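PDB 1QR4: protein (tenascin) from Gallus gallus, which is an extracellular matrix adhesion protein whose fifth and sixth fibronectin type III domains, the fragment described here, span regions implicated in binding heparin and contactin. Local coordinates for residues A[34-40]-A[73-79]; A[128-132]-A[158-162]; A[96-102]-A[113-118]; A[107-111]-A[153-157]. All coordinates share one frame. Numbering follows the deposited sequence.

Contact 1: A[34-40]-A[73-79]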
loop_
_atom_site.group_PDB
_atom_site.type_symbol
_atom_site.label_atom_id
_atom_site.label_comp_id
_atom_site.label_asym_id
_atom_site.label_seq_id
_atom_site.Cartn_x
_atom_site.Cartn_y
_atom_site.Cartn_z
ATOM N N PHE A 34 -25.670 -1.650 23.261
ATOM C CA PHE A 34 -25.272 -2.852 22.529
ATOM C C PHE A 34 -24.145 -3.658 23.133
ATOM O O PHE A 34 -23.524 -3.242 24.103
ATOM C CB PHE A 34 -25.039 -2.580 21.036
ATOM C CG PHE A 34 -23.722 -1.952 20.715
ATOM C CD1 PHE A 34 -23.554 -0.576 20.800
ATOM C CD2 PHE A 34 -22.658 -2.733 20.274
ATOM C CE1 PHE A 34 -22.346 0.011 20.447
ATOM C CE2 PHE A 34 -21.448 -2.152 19.919
ATOM C CZ PHE A 34 -21.294 -0.778 20.007
ATOM N N ASP A 35 -23.913 -4.831 22.556
ATOM C CA ASP A 35 -22.906 -5.781 23.026
ATOM C C ASP A 35 -21.480 -5.574 22.542
ATOM O O ASP A 35 -20.539 -5.470 23.331
ATOM C CB ASP A 35 -23.332 -7.194 22.624
ATOM C CG ASP A 35 -23.756 -8.041 23.798
ATOM O OD1 ASP A 35 -24.064 -7.481 24.882
ATOM O OD2 ASP A 35 -23.781 -9.279 23.619
ATOM N N ARG A 36 -21.332 -5.648 21.226
ATOM C CA ARG A 36 -20.053 -5.498 20.573
ATOM C C ARG A 36 -20.301 -5.226 19.102
ATOM O O ARG A 36 -21.435 -5.035 18.684
ATOM C CB ARG A 36 -19.225 -6.765 20.756
ATOM C CG ARG A 36 -19.957 -8.042 20.415
ATOM C CD ARG A 36 -19.159 -9.240 20.906
ATOM N NE ARG A 36 -19.942 -10.475 20.908
ATOM C CZ ARG A 36 -20.397 -11.080 22.005
ATOM N NH1 ARG A 36 -20.150 -10.571 23.210
ATOM N NH2 ARG A 36 -21.116 -12.193 21.893
ATOM N N TYR A 37 -19.223 -5.128 18.339
ATOM C CA TYR A 37 -19.309 -4.879 16.913
ATOM C C TYR A 37 -18.772 -6.096 16.190
ATOM O O TYR A 37 -17.977 -6.844 16.739
ATOM C CB TYR A 37 -18.416 -3.704 16.521
ATOM C CG TYR A 37 -18.815 -2.342 17.034
ATOM C CD1 TYR A 37 -19.689 -1.536 16.313
ATOM C CD2 TYR A 37 -18.210 -1.801 18.163
ATOM C CE1 TYR A 37 -19.941 -0.217 16.703
ATOM C CE2 TYR A 37 -18.453 -0.486 18.553
ATOM C CZ TYR A 37 -19.317 0.299 17.815
ATOM O OH TYR A 37 -19.541 1.607 18.186
ATOM N N ARG A 38 -19.214 -6.299 14.960
ATOM C CA ARG A 38 -18.719 -7.396 14.159
ATOM C C ARG A 38 -18.321 -6.753 12.850
ATOM O O ARG A 38 -19.099 -6.030 12.238
ATOM C CB ARG A 38 -19.787 -8.450 13.931
ATOM C CG ARG A 38 -19.309 -9.604 13.084
ATOM C CD ARG A 38 -20.461 -10.488 12.706
ATOM N NE ARG A 38 -20.345 -10.947 11.327
ATOM C CZ ARG A 38 -20.827 -12.101 10.873
ATOM N NH1 ARG A 38 -21.467 -12.933 11.691
ATOM N NH2 ARG A 38 -20.649 -12.431 9.598
ATOM N N LEU A 39 -17.069 -6.951 12.467
ATOM C CA LEU A 39 -16.541 -6.378 11.241
ATOM C C LEU A 39 -16.282 -7.506 10.288
ATOM O O LEU A 39 -15.614 -8.471 10.645
ATOM C CB LEU A 39 -15.223 -5.665 11.530
ATOM C CG LEU A 39 -14.403 -5.121 10.371
ATOM C CD1 LEU A 39 -15.129 -3.974 9.764
ATOM C CD2 LEU A 39 -13.046 -4.663 10.862
ATOM N N THR A 40 -16.891 -7.435 9.112
ATOM C CA THR A 40 -16.665 -8.447 8.088
ATOM C C THR A 40 -16.141 -7.692 6.884
ATOM O O THR A 40 -16.436 -6.514 6.699
ATOM C CB THR A 40 -17.951 -9.218 7.702
ATOM O OG1 THR A 40 -18.973 -8.291 7.329
ATOM C CG2 THR A 40 -18.456 -10.069 8.861
ATOM N N ILE A 73 -16.101 -3.559 2.989
ATOM C CA ILE A 73 -16.078 -3.601 4.442
ATOM C C ILE A 73 -17.434 -3.226 5.010
ATOM O O ILE A 73 -18.023 -2.224 4.614
ATOM C CB ILE A 73 -14.999 -2.636 5.031
ATOM C CG1 ILE A 73 -13.617 -2.985 4.476
ATOM C CG2 ILE A 73 -14.939 -2.770 6.560
ATOM C CD1 ILE A 73 -12.567 -1.904 4.661
ATOM N N SER A 74 -17.922 -4.045 5.933
ATOM C CA SER A 74 -19.192 -3.792 6.602
ATOM C C SER A 74 -19.114 -4.020 8.108
ATOM O O SER A 74 -18.588 -5.020 8.597
ATOM C CB SER A 74 -20.338 -4.609 5.987
ATOM O OG SER A 74 -20.061 -5.995 6.008
ATOM N N LEU A 75 -19.649 -3.055 8.833
ATOM C CA LEU A 75 -19.670 -3.083 10.279
ATOM C C LEU A 75 -21.114 -3.144 10.744
ATOM O O LEU A 75 -21.998 -2.526 10.148
ATOM C CB LEU A 75 -19.019 -1.816 10.820
ATOM C CG LEU A 75 -18.819 -1.790 12.319
ATOM C CD1 LEU A 75 -17.806 -2.838 12.716
ATOM C CD2 LEU A 75 -18.353 -0.436 12.695
ATOM N N VAL A 76 -21.334 -3.851 11.842
ATOM C CA VAL A 76 -22.658 -4.015 12.402
ATOM C C VAL A 76 -22.595 -4.118 13.922
ATOM O O VAL A 76 -21.674 -4.718 14.474
ATOM C CB VAL A 76 -23.329 -5.286 11.829
ATOM C CG1 VAL A 76 -22.414 -6.478 11.974
ATOM C CG2 VAL A 76 -24.636 -5.560 12.534
ATOM N N ALA A 77 -23.571 -3.510 14.594
ATOM C CA ALA A 77 -23.654 -3.560 16.047
ATOM C C ALA A 77 -24.523 -4.758 16.483
ATOM O O ALA A 77 -25.684 -4.866 16.096
ATOM C CB ALA A 77 -24.223 -2.234 16.591
ATOM N N GLU A 78 -23.920 -5.699 17.204
ATOM C CA GLU A 78 -24.623 -6.875 17.696
ATOM C C GLU A 78 -25.165 -6.502 19.069
ATOM O O GLU A 78 -24.398 -6.333 20.022
ATOM C CB GLU A 78 -23.680 -8.078 17.804
ATOM C CG GLU A 78 -23.077 -8.541 16.471
ATOM C CD GLU A 78 -22.262 -9.846 16.576
ATOM O OE1 GLU A 78 -22.095 -10.385 17.693
ATOM O OE2 GLU A 78 -21.790 -10.348 15.533
ATOM N N LYS A 79 -26.489 -6.336 19.144
ATOM C CA LYS A 79 -27.219 -5.957 20.372
ATOM C C LYS A 79 -27.490 -7.119 21.349
ATOM O O LYS A 79 -27.881 -6.896 22.499
ATOM C CB LYS A 79 -28.541 -5.256 19.987
ATOM C CG LYS A 79 -28.359 -4.133 18.952
ATOM C CD LYS A 79 -29.680 -3.589 18.416
ATOM C CE LYS A 79 -29.441 -2.551 17.314
ATOM N NZ LYS A 79 -30.669 -1.815 16.894
#

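Contact 2: A[128-132]-A[158-162]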
loop_
_atom_site.group_PDB
_atom_site.type_symbol
_atom_site.label_atom_id
_atom_site.label_comp_id
_atom_site.label_asym_id
_atom_site.label_seq_id
_atom_site.Cartn_x
_atom_site.Cartn_y
_atom_site.Cartn_z
ATOM N N SER A 128 13.621 6.754 -9.831
ATOM C CA SER A 128 14.204 8.088 -9.765
ATOM C C SER A 128 15.623 8.028 -9.164
ATOM O O SER A 128 15.963 7.092 -8.441
ATOM C CB SER A 128 13.312 9.027 -8.949
ATOM O OG SER A 128 13.333 8.701 -7.570
ATOM N N TYR A 129 16.470 8.988 -9.518
ATOM C CA TYR A 129 17.821 9.015 -8.973
ATOM C C TYR A 129 18.369 10.433 -8.936
ATOM O O TYR A 129 18.191 11.207 -9.880
ATOM C CB TYR A 129 18.771 8.069 -9.737
ATOM C CG TYR A 129 19.051 8.456 -11.167
ATOM C CD1 TYR A 129 19.938 9.496 -11.467
ATOM C CD2 TYR A 129 18.393 7.821 -12.222
ATOM C CE1 TYR A 129 20.153 9.898 -12.776
ATOM C CE2 TYR A 129 18.602 8.218 -13.542
ATOM C CZ TYR A 129 19.480 9.257 -13.808
ATOM O OH TYR A 129 19.673 9.680 -15.097
ATOM N N VAL A 130 19.016 10.772 -7.825
ATOM C CA VAL A 130 19.591 12.101 -7.657
ATOM C C VAL A 130 20.775 12.032 -6.682
ATOM O O VAL A 130 20.812 11.163 -5.798
ATOM C CB VAL A 130 18.512 13.095 -7.132
ATOM C CG1 VAL A 130 18.250 12.880 -5.637
ATOM C CG2 VAL A 130 18.891 14.544 -7.445
ATOM N N PRO A 131 21.800 12.887 -6.886
ATOM C CA PRO A 131 22.964 12.881 -5.987
ATOM C C PRO A 131 22.598 13.384 -4.600
ATOM O O PRO A 131 21.862 14.363 -4.455
ATOM C CB PRO A 131 23.948 13.824 -6.686
ATOM C CG PRO A 131 23.037 14.757 -7.455
ATOM C CD PRO A 131 22.031 13.793 -8.026
ATOM N N ILE A 132 23.123 12.693 -3.593
ATOM C CA ILE A 132 22.894 12.996 -2.179
ATOM C C ILE A 132 22.895 14.475 -1.813
ATOM O O ILE A 132 22.167 14.887 -0.908
ATOM C CB ILE A 132 23.945 12.283 -1.311
ATOM C CG1 ILE A 132 23.789 10.777 -1.455
ATOM C CG2 ILE A 132 23.823 12.701 0.157
ATOM C CD1 ILE A 132 22.478 10.257 -0.956
ATOM N N VAL A 158 30.334 9.831 -6.886
ATOM C CA VAL A 158 29.262 10.592 -6.267
ATOM C C VAL A 158 28.194 9.606 -5.852
ATOM O O VAL A 158 27.937 8.631 -6.554
ATOM C CB VAL A 158 28.691 11.699 -7.200
ATOM C CG1 VAL A 158 28.605 11.207 -8.609
ATOM C CG2 VAL A 158 27.309 12.150 -6.731
ATOM N N ASP A 159 27.677 9.797 -4.641
ATOM C CA ASP A 159 26.631 8.939 -4.102
ATOM C C ASP A 159 25.270 9.382 -4.622
ATOM O O ASP A 159 24.906 10.564 -4.532
ATOM C CB ASP A 159 26.655 8.954 -2.576
ATOM C CG ASP A 159 27.661 7.973 -1.993
ATOM O OD1 ASP A 159 27.885 6.894 -2.593
ATOM O OD2 ASP A 159 28.213 8.277 -0.915
ATOM N N TYR A 160 24.528 8.418 -5.162
ATOM C CA TYR A 160 23.218 8.664 -5.746
ATOM C C TYR A 160 22.065 8.054 -4.968
ATOM O O TYR A 160 22.074 6.852 -4.693
ATOM C CB TYR A 160 23.197 8.101 -7.169
ATOM C CG TYR A 160 23.799 9.011 -8.219
ATOM C CD1 TYR A 160 23.131 10.171 -8.618
ATOM C CD2 TYR A 160 25.005 8.694 -8.854
ATOM C CE1 TYR A 160 23.641 10.995 -9.629
ATOM C CE2 TYR A 160 25.526 9.512 -9.869
ATOM C CZ TYR A 160 24.832 10.662 -10.255
ATOM O OH TYR A 160 25.281 11.470 -11.283
ATOM N N ASN A 161 21.073 8.871 -4.616
ATOM C CA ASN A 161 19.879 8.377 -3.914
ATOM C C ASN A 161 18.974 7.797 -5.005
ATOM O O ASN A 161 18.591 8.513 -5.921
ATOM C CB ASN A 161 19.165 9.528 -3.215
ATOM C CG ASN A 161 19.216 9.419 -1.693
ATOM O OD1 ASN A 161 19.223 8.323 -1.127
ATOM N ND2 ASN A 161 19.215 10.569 -1.023
ATOM N N VAL A 162 18.670 6.505 -4.929
ATOM C CA VAL A 162 17.852 5.855 -5.947
ATOM C C VAL A 162 16.602 5.233 -5.399
ATOM O O VAL A 162 16.660 4.233 -4.698
ATOM C CB VAL A 162 18.628 4.744 -6.690
ATOM C CG1 VAL A 162 17.705 3.981 -7.646
ATOM C CG2 VAL A 162 19.792 5.347 -7.453
HETATM O O HOH W 1 15.730 10.435 -6.432
#

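Contact 3: A[96-102]-A[113-118]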
loop_
_atom_site.group_PDB
_atom_site.type_symbol
_atom_site.label_atom_id
_atom_site.label_comp_id
_atom_site.label_asym_id
_atom_site.label_seq_id
_atom_site.Cartn_x
_atom_site.Cartn_y
_atom_site.Cartn_z
ATOM N N GLY A 96 1.666 -2.667 -4.157
ATOM C CA GLY A 96 2.891 -3.038 -3.458
ATOM C C GLY A 96 4.226 -2.456 -3.923
ATOM O O GLY A 96 4.441 -2.227 -5.121
ATOM N N SER A 97 5.118 -2.215 -2.955
ATOM C CA SER A 97 6.472 -1.690 -3.205
ATOM C C SER A 97 7.391 -2.829 -3.652
ATOM O O SER A 97 7.169 -3.981 -3.256
ATOM C CB SER A 97 7.099 -1.164 -1.902
ATOM O OG SER A 97 6.416 -0.065 -1.347
ATOM N N PRO A 98 8.427 -2.532 -4.481
ATOM C CA PRO A 98 9.344 -3.595 -4.909
ATOM C C PRO A 98 10.058 -3.981 -3.610
ATOM O O PRO A 98 10.142 -3.165 -2.689
ATOM C CB PRO A 98 10.285 -2.872 -5.866
ATOM C CG PRO A 98 9.436 -1.787 -6.421
ATOM C CD PRO A 98 8.740 -1.278 -5.185
ATOM N N LYS A 99 10.543 -5.213 -3.513
ATOM C CA LYS A 99 11.172 -5.672 -2.273
ATOM C C LYS A 99 12.655 -5.386 -1.996
ATOM O O LYS A 99 13.036 -5.192 -0.838
ATOM C CB LYS A 99 10.856 -7.155 -2.050
ATOM C CG LYS A 99 9.373 -7.449 -1.834
ATOM C CD LYS A 99 8.793 -6.619 -0.677
ATOM C CE LYS A 99 9.385 -7.013 0.685
ATOM N NZ LYS A 99 9.042 -8.418 1.098
ATOM N N GLY A 100 13.489 -5.337 -3.027
ATOM C CA GLY A 100 14.893 -5.078 -2.769
ATOM C C GLY A 100 15.667 -4.413 -3.881
ATOM O O GLY A 100 15.754 -4.925 -4.999
ATOM N N ILE A 101 16.257 -3.269 -3.577
ATOM C CA ILE A 101 17.031 -2.575 -4.583
ATOM C C ILE A 101 18.481 -3.058 -4.518
ATOM O O ILE A 101 19.050 -3.213 -3.432
ATOM C CB ILE A 101 16.921 -1.051 -4.405
ATOM C CG1 ILE A 101 17.617 -0.330 -5.553
ATOM C CG2 ILE A 101 17.451 -0.630 -3.051
ATOM C CD1 ILE A 101 17.452 1.175 -5.498
ATOM N N SER A 102 19.047 -3.388 -5.674
ATOM C CA SER A 102 20.422 -3.851 -5.738
ATOM C C SER A 102 21.144 -3.175 -6.889
ATOM O O SER A 102 20.530 -2.756 -7.873
ATOM C CB SER A 102 20.481 -5.370 -5.887
ATOM O OG SER A 102 19.945 -5.787 -7.125
ATOM N N VAL A 113 20.714 -1.004 -12.050
ATOM C CA VAL A 113 19.888 -1.111 -10.853
ATOM C C VAL A 113 18.840 -2.182 -11.128
ATOM O O VAL A 113 18.280 -2.252 -12.220
ATOM C CB VAL A 113 19.240 0.239 -10.478
ATOM C CG1 VAL A 113 18.586 0.872 -11.676
ATOM C CG2 VAL A 113 18.248 0.043 -9.353
ATOM N N SER A 114 18.640 -3.062 -10.158
ATOM C CA SER A 114 17.685 -4.151 -10.288
ATOM C C SER A 114 16.804 -4.207 -9.032
ATOM O O SER A 114 17.169 -3.656 -7.989
ATOM C CB SER A 114 18.446 -5.459 -10.474
ATOM O OG SER A 114 17.580 -6.572 -10.429
ATOM N N TRP A 115 15.629 -4.831 -9.137
ATOM C CA TRP A 115 14.710 -4.927 -7.988
ATOM C C TRP A 115 13.875 -6.179 -8.010
ATOM O O TRP A 115 13.634 -6.741 -9.062
ATOM C CB TRP A 115 13.754 -3.731 -7.948
ATOM C CG TRP A 115 12.996 -3.573 -9.217
ATOM C CD1 TRP A 115 11.815 -4.167 -9.545
ATOM C CD2 TRP A 115 13.410 -2.827 -10.371
ATOM N NE1 TRP A 115 11.472 -3.849 -10.836
ATOM C CE2 TRP A 115 12.429 -3.027 -11.368
ATOM C CE3 TRP A 115 14.516 -2.011 -10.660
ATOM C CZ2 TRP A 115 12.519 -2.441 -12.641
ATOM C CZ3 TRP A 115 14.607 -1.425 -11.928
ATOM C CH2 TRP A 115 13.611 -1.647 -12.900
ATOM N N THR A 116 13.428 -6.619 -6.845
ATOM C CA THR A 116 12.601 -7.810 -6.800
ATOM C C THR A 116 11.129 -7.395 -6.741
ATOM O O THR A 116 10.702 -6.633 -5.869
ATOM C CB THR A 116 12.997 -8.788 -5.657
ATOM O OG1 THR A 116 12.453 -8.344 -4.410
ATOM C CG2 THR A 116 14.527 -8.888 -5.553
ATOM N N PRO A 117 10.360 -7.833 -7.741
ATOM C CA PRO A 117 8.939 -7.593 -7.945
ATOM C C PRO A 117 8.061 -8.058 -6.808
ATOM O O PRO A 117 8.306 -9.100 -6.195
ATOM C CB PRO A 117 8.646 -8.405 -9.198
ATOM C CG PRO A 117 9.920 -8.330 -9.939
ATOM C CD PRO A 117 10.895 -8.631 -8.852
ATOM N N PRO A 118 7.008 -7.281 -6.525
ATOM C CA PRO A 118 6.028 -7.551 -5.472
ATOM C C PRO A 118 4.979 -8.574 -5.945
ATOM O O PRO A 118 4.900 -8.893 -7.145
ATOM C CB PRO A 118 5.396 -6.179 -5.260
ATOM C CG PRO A 118 5.385 -5.616 -6.658
ATOM C CD PRO A 118 6.766 -5.967 -7.152
#

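Contact 4: A[107-111]-A[153-157]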
loop_
_atom_site.group_PDB
_atom_site.type_symbol
_atom_site.label_atom_id
_atom_site.label_comp_id
_atom_site.label_asym_id
_atom_site.label_seq_id
_atom_site.Cartn_x
_atom_site.Cartn_y
_atom_site.Cartn_z
ATOM N N THR A 107 30.196 1.597 -12.731
ATOM C CA THR A 107 31.242 2.136 -13.585
ATOM C C THR A 107 31.416 3.593 -13.242
ATOM O O THR A 107 30.818 4.093 -12.295
ATOM C CB THR A 107 30.861 1.997 -15.087
ATOM O OG1 THR A 107 30.634 0.616 -15.387
ATOM C CG2 THR A 107 31.970 2.504 -16.009
ATOM N N GLU A 108 32.278 4.256 -13.994
ATOM C CA GLU A 108 32.536 5.659 -13.804
ATOM C C GLU A 108 31.321 6.447 -14.323
ATOM O O GLU A 108 31.054 7.553 -13.848
ATOM C CB GLU A 108 33.835 6.056 -14.543
ATOM C CG GLU A 108 35.019 5.067 -14.343
ATOM C CD GLU A 108 36.344 5.738 -13.935
ATOM O OE1 GLU A 108 36.773 6.701 -14.604
ATOM O OE2 GLU A 108 36.970 5.287 -12.949
ATOM N N ASN A 109 30.530 5.826 -15.209
ATOM C CA ASN A 109 29.357 6.485 -15.809
ATOM C C ASN A 109 28.026 5.734 -15.909
ATOM O O ASN A 109 27.024 6.314 -16.340
ATOM C CB ASN A 109 29.715 7.008 -17.203
ATOM C CG ASN A 109 30.530 8.278 -17.154
ATOM O OD1 ASN A 109 31.729 8.252 -16.880
ATOM N ND2 ASN A 109 29.876 9.405 -17.398
ATOM N N SER A 110 27.992 4.469 -15.507
ATOM C CA SER A 110 26.749 3.713 -15.607
ATOM C C SER A 110 26.599 2.590 -14.593
ATOM O O SER A 110 27.582 1.961 -14.194
ATOM C CB SER A 110 26.625 3.123 -17.004
ATOM O OG SER A 110 27.693 2.224 -17.247
ATOM N N ALA A 111 25.347 2.297 -14.239
ATOM C CA ALA A 111 25.051 1.243 -13.277
ATOM C C ALA A 111 23.743 0.537 -13.571
ATOM O O ALA A 111 22.771 1.149 -14.013
ATOM C CB ALA A 111 25.026 1.803 -11.866
ATOM N N LYS A 153 24.906 8.351 -18.094
ATOM C CA LYS A 153 25.251 9.753 -17.860
ATOM C C LYS A 153 25.544 10.019 -16.384
ATOM O O LYS A 153 25.377 11.137 -15.893
ATOM C CB LYS A 153 24.151 10.701 -18.342
ATOM C CG LYS A 153 24.206 11.044 -19.815
ATOM C CD LYS A 153 23.449 12.347 -20.081
ATOM C CE LYS A 153 23.390 12.679 -21.564
ATOM N NZ LYS A 153 22.652 11.626 -22.318
ATOM N N LEU A 154 25.981 8.979 -15.681
ATOM C CA LEU A 154 26.310 9.102 -14.273
ATOM C C LEU A 154 27.700 9.711 -14.027
ATOM O O LEU A 154 28.711 9.256 -14.587
ATOM C CB LEU A 154 26.199 7.737 -13.603
ATOM C CG LEU A 154 24.886 7.467 -12.879
ATOM C CD1 LEU A 154 23.701 8.059 -13.629
ATOM C CD2 LEU A 154 24.735 5.972 -12.680
ATOM N N VAL A 155 27.732 10.768 -13.215
ATOM C CA VAL A 155 28.975 11.449 -12.858
ATOM C C VAL A 155 29.859 10.527 -12.023
ATOM O O VAL A 155 29.387 9.871 -11.098
ATOM C CB VAL A 155 28.691 12.728 -12.054
ATOM C CG1 VAL A 155 29.971 13.246 -11.393
ATOM C CG2 VAL A 155 28.100 13.785 -12.969
ATOM N N PRO A 156 31.156 10.454 -12.352
ATOM C CA PRO A 156 32.064 9.592 -11.596
ATOM C C PRO A 156 32.190 10.073 -10.156
ATOM O O PRO A 156 32.098 11.275 -9.881
ATOM C CB PRO A 156 33.391 9.752 -12.344
ATOM C CG PRO A 156 32.972 10.118 -13.732
ATOM C CD PRO A 156 31.863 11.098 -13.471
ATOM N N GLY A 157 32.348 9.117 -9.244
ATOM C CA GLY A 157 32.502 9.431 -7.839
ATOM C C GLY A 157 31.482 10.381 -7.248
ATOM O O GLY A 157 31.708 11.592 -7.153
#

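Contact 1: A[34-40]-A[73-79]
A classic beta bulge opens this pairing: Asp-35 and Arg-36 both lie opposite Glu-78, whose O accepts Asp-35 N at 3.0 Å and, weakly, Arg-36 N at 3.4 Å. Beyond it the strands run antiparallel, their axes approaching to 4.7 Å, with 151° between directions. Regular bonds follow, among them Glu-78 N to Arg-36 O, Arg-38 N to Val-76 O and Thr-40 N to Ser-74 O, each 3.0 Å.

The two faces differ in chemistry. On one, Leu-39 CD1 meets Ile-73 CG2 at 3.4 Å, and Tyr-37 CB lies 3.9 Å from Leu-75 CD1; this face packs on strand 22-28, where Trp-27 meets the Tyr-37 ring edge-to-face. Near the bulge, Ala-77 CB sits 4.2 Å from the centroid of the Phe-34 ring, 18° off its normal, a CH-pi contact.

The other face is mostly polar. Arg-36 NE and Glu-78 OE1 form a long salt bridge of 3.9 Å, but Arg-36 is also paired with Glu-52. Arg-38 CD packs 3.1 Å from Glu-78 OE2, while its guanidinium bridges to Glu-50. Arg-38 and Lys-79 belong to the putative heparin-binding site, so this pairing of strands C and F in a fibronectin type III sandwich supplies the backbone from which part of that basic surface projects.

Contact 2: A[128-132]-A[158-162]
Three backbone hydrogen bonds hold these antiparallel strands, whose axes approach to 4.3 Å: Val-130 N to Asn-161 O (3.0 Å), Asn-161 N to Val-130 O (2.6 Å) and Ile-132 N to Asp-159 O (2.9 Å). Pro-131 has no amide hydrogen, but it faces Tyr-160 in a non-hydrogen-bonded pair, where the pairing with 158-162 asks for none. CA-H...O contacts fill in between, the shortest from Tyr-129 CA to Asn-161 O at 3.2 Å.

Water adds a minor link, lying 3.2 Å from Ser-128 OG and donating a weak bond of 3.5 Å to Asn-161 O.

Apolar contacts occupy the face carrying Tyr-129, Pro-131, Tyr-160 and Val-162. Pro-131 CD touches Tyr-160 CE1 at 3.6 Å, and Tyr-129 CB meets Val-162 CG2 at 3.7 Å. Away from this face, Ile-132 CG1 lies 3.6 Å from Asp-159 CB, and Ile-132 CD1 3.3 Å from Asn-161 ND2.

With no ion pair between the segments, cohesion rests on main-chain bonds and van der Waals packing, apolar on the Tyr-129/Tyr-160 face and mixed around Ile-132.

Contact 3: A[96-102]-A[113-118]
Strands A and B of the second fibronectin type III sandwich form a hairpin here, and the contact reaches from their paired ends into the loops beyond. The regular part is the hydrogen-bonded pair Ser-102 and Ser-114: Ser-102 N donates to Ser-114 O and Ser-114 N to Ser-102 O, both at 3.0 Å. Pairing then loosens, since Thr-116 N reaches Gly-100 O only weakly, at 3.4 Å and 137°. It recovers at Lys-99 N to Thr-116 O, 2.8 Å and 164°.

Other polar atoms find partners outside the segments. Trp-115 O accepts from Thr-147 OG1, and Ser-114 OG bonds to Thr-147 O, tying the hairpin to the residue just before strand 148-151, the next strand of its sheet. Gly-96 O accepts from Ser-166 OG. Ser-97 OG bonds to Glu-174 O and also to Glu-20 OE2, the latter from the first domain.

Pro-98 and Trp-115 both reach Ile-164 on the facing sheet, and they meet each other through Pro-98 CB and Trp-115 CB, 4.1 Å apart.

Contact 4: A[107-111]-A[153-157]
Leu-154 has a chi1 of -97°, between the usual wells, and its buried side chain lies beside the 107-111 loop: its CD2 is 4.3 Å from Ala-111 CB. A single hydrogen bond joins the loops, Leu-154 N to Asn-109 O at 2.9 Å.

Asn-109 is an m rotamer whose amide lies over the other loop. Its ND2 is 3.0 Å from Leu-154 O, yet the angle is too poor for a hydrogen bond; Asn-109 CA makes a CA-H...O contact with that same Leu-154 O at 3.1 Å instead. Pro-156, puckered C-gamma exo, rests its CG 4.2 Å from Glu-108 CB and 3.9 Å from Asn-109 OD1. By contrast, the CA-to-CB bonds of Lys-153 and Val-155 point away.

These are the A-B and E-F loops of the sandwich, the latter part of a tyrosine corner in which Tyr-160 OH bonds to Val-155 N. Ala-111 pairs with Leu-151 in one sheet, while Leu-154 packs against Leu-180 on strand 171-181 of the other.

How the contacts relate
Contacts 1 and 2 join equivalent strands, C and F, in successive domains, with centres about 49 Å apart. Contact 1 is partly buried and has one apolar face and one mostly polar, charge-bearing face, whereas contact 2 lies nearer the surface and lacks salt bridges. Contact 3, in the opposite sheet of the second domain, is partly buried and combines main-chain bonds with proline and tryptophan packing; Ile-101 CD1 touches Val-162 O of contact 2 at 3.3 Å, evidence that the sheets meet there. Contact 4 joins loops, and most of its residues are exposed. Even so, Leu-154 enters the interior: its CG lies 3.7 Å from Tyr-160 CE2, linking contact 4 to contact 2.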